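Local coordinates for protein extracellular invertase (Aspergillus kawachii, PDB 5XH8) that probably hydrolyses sucrose and related beta-fructosides as a GH32 beta-fructofuranosidase and transfers fructosyl units to form fructooligosaccharides such as 1-kestose, at residues 346-351 against 367-372. Sequence-based numbering, arbitrary orientation.
Sequences VWLSGD and TGTLLL
Val346 and Leu371 meet through one methyl of each. In Val346, CG1 is anti to the backbone N (chi1 177°). In Leu371, CG is anti to the carbonyl carbon (chi1 -58°) and CD1 is anti to CA (chi2 -177°). Val346 CG1 lies 3.7 Å from Leu371 CD1. The other branch of the same leucine, CD2, reaches Leu348 CB at 3.7 Å. Leu371 thus touches both Val346 and Leu348. Thr369 CG2 packs against Leu348 CB at 3.9 Å, on the same face of the sheet. On the other face lie Trp347 and Leu370, a non-hydrogen-bonded antiparallel pair. Leu370 CD2 sits obliquely to the indole, and Ser349 CA lies over one indole face, offset toward the rim. The indole NE1 is hydrogen-bonded to Ile39 O of strand 37-47.

Three backbone bonds join the segments. Leu371 N donates to Val346 O at 2.8 Å in a nearly straight bond. Leu348 and Thr369 form the hydrogen-bonded pair, with Leu348 N to Thr369 O at 2.9 Å and Thr369 N to Leu348 O at 3.2 Å. A water links Val346 N to Leu372 O. Beyond Leu348 the backbones stay close: Gly350 CA is 3.6 Å from Gly368 N. Gly350 has no side chain, and Thr367 CG2 also lies near its CA.

Ser349 O accepts a bond from Trp564 NE1, and Glu552 OE2 accepts one from Leu372 N. These bonds tie the two ends of the contact to the C-terminal part of the chain. The arrangement is a buried antiparallel strand pair of the beta-propeller found in the catalytic domain of GH32 enzymes.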
loop_
_atom_site.group_PDB
_atom_site.type_symbol
_atom_site.label_atom_id
_atom_site.label_comp_id
_atom_site.label_asym_id
_atom_site.label_seq_id
_atom_site.Cartn_x
_atom_site.Cartn_y
_atom_site.Cartn_z
ATOM N N VAL A 346 -23.482 10.649 18.249
ATOM C CA VAL A 346 -23.383 11.632 17.183
ATOM C C VAL A 346 -22.349 12.704 17.553
ATOM O O VAL A 346 -22.264 13.099 18.701
ATOM C CB VAL A 346 -24.750 12.305 16.971
ATOM C CG1 VAL A 346 -24.685 13.407 15.905
ATOM C CG2 VAL A 346 -25.786 11.259 16.577
ATOM N N TRP A 347 -21.587 13.171 16.570
ATOM C CA TRP A 347 -20.630 14.257 16.770
ATOM C C TRP A 347 -21.344 15.587 16.575
ATOM O O TRP A 347 -22.094 15.739 15.618
ATOM C CB TRP A 347 -19.508 14.159 15.732
ATOM C CG TRP A 347 -18.428 15.202 15.737
ATOM C CD1 TRP A 347 -17.777 15.705 16.812
ATOM C CD2 TRP A 347 -17.843 15.823 14.585
ATOM N NE1 TRP A 347 -16.825 16.599 16.411
ATOM C CE2 TRP A 347 -16.845 16.696 15.047
ATOM C CE3 TRP A 347 -18.072 15.728 13.205
ATOM C CZ2 TRP A 347 -16.067 17.470 14.184
ATOM C CZ3 TRP A 347 -17.306 16.502 12.347
ATOM C CH2 TRP A 347 -16.316 17.360 12.836
ATOM N N LEU A 348 -21.059 16.547 17.449
ATOM C CA LEU A 348 -21.469 17.942 17.253
ATOM C C LEU A 348 -20.204 18.763 17.075
ATOM O O LEU A 348 -19.517 19.105 18.054
ATOM C CB LEU A 348 -22.285 18.447 18.449
ATOM C CG LEU A 348 -22.956 19.835 18.286
ATOM C CD1 LEU A 348 -24.036 19.754 17.224
ATOM C CD2 LEU A 348 -23.540 20.358 19.610
ATOM N N SER A 349 -19.870 19.037 15.818
ATOM C CA SER A 349 -18.727 19.856 15.501
ATOM C C SER A 349 -18.855 21.232 16.148
ATOM O O SER A 349 -19.927 21.858 16.094
ATOM C CB SER A 349 -18.584 20.040 13.986
ATOM O OG SER A 349 -17.630 21.062 13.704
ATOM N N GLY A 350 -17.767 21.695 16.746
ATOM C CA GLY A 350 -17.768 22.954 17.496
ATOM C C GLY A 350 -17.619 24.209 16.647
ATOM O O GLY A 350 -17.873 25.303 17.148
ATOM N N ASP A 351 -17.179 24.065 15.388
ATOM C CA ASP A 351 -16.764 25.205 14.592
ATOM C C ASP A 351 -17.242 25.126 13.136
ATOM O O ASP A 351 -16.520 25.523 12.215
ATOM C CB ASP A 351 -15.222 25.345 14.677
ATOM C CG ASP A 351 -14.488 24.115 14.178
ATOM O OD1 ASP A 351 -15.137 23.179 13.657
ATOM O OD2 ASP A 351 -13.258 24.071 14.336
ATOM N N THR A 367 -13.022 22.405 21.603
ATOM C CA THR A 367 -13.827 22.522 20.398
ATOM C C THR A 367 -14.560 21.212 20.175
ATOM O O THR A 367 -13.924 20.164 20.046
ATOM C CB THR A 367 -12.956 22.790 19.152
ATOM O OG1 THR A 367 -12.122 23.926 19.366
ATOM C CG2 THR A 367 -13.823 23.017 17.925
ATOM N N GLY A 368 -15.893 21.287 20.120
ATOM C CA GLY A 368 -16.729 20.147 19.868
ATOM C C GLY A 368 -17.134 19.309 21.078
ATOM O O GLY A 368 -16.543 19.382 22.172
ATOM N N THR A 369 -18.138 18.473 20.842
ATOM C CA THR A 369 -18.561 17.476 21.803
ATOM C C THR A 369 -19.200 16.329 21.048
ATOM O O THR A 369 -19.552 16.491 19.876
ATOM C CB THR A 369 -19.569 18.069 22.807
ATOM O OG1 THR A 369 -19.842 17.128 23.846
ATOM C CG2 THR A 369 -20.871 18.449 22.123
ATOM N N LEU A 370 -19.322 15.173 21.713
ATOM C CA LEU A 370 -20.260 14.165 21.268
ATOM C C LEU A 370 -21.594 14.487 21.913
ATOM O O LEU A 370 -21.645 15.083 23.008
ATOM C CB LEU A 370 -19.827 12.755 21.696
ATOM C CG LEU A 370 -18.463 12.264 21.224
ATOM C CD1 LEU A 370 -18.319 10.760 21.457
ATOM C CD2 LEU A 370 -18.235 12.605 19.765
ATOM N N LEU A 371 -22.666 14.088 21.245
ATOM C CA LEU A 371 -24.000 14.164 21.848
ATOM C C LEU A 371 -24.226 13.004 22.834
ATOM O O LEU A 371 -23.380 12.097 22.978
ATOM C CB LEU A 371 -25.055 14.201 20.752
ATOM C CG LEU A 371 -24.882 15.371 19.773
ATOM C CD1 LEU A 371 -26.021 15.361 18.759
ATOM C CD2 LEU A 371 -24.833 16.702 20.506
ATOM N N LEU A 372 -25.339 13.061 23.563
ATOM C CA LEU A 372 -25.663 12.030 24.532
ATOM C C LEU A 372 -25.743 10.655 23.812
ATOM O O LEU A 372 -26.211 10.580 22.678
ATOM C CB LEU A 372 -27.031 12.303 25.183
ATOM C CG LEU A 372 -27.234 13.620 25.940
ATOM C CD1 LEU A 372 -28.720 13.790 26.217
ATOM C CD2 LEU A 372 -26.378 13.637 27.196
HETATM O O HOH W 1 -25.742 10.371 20.075
#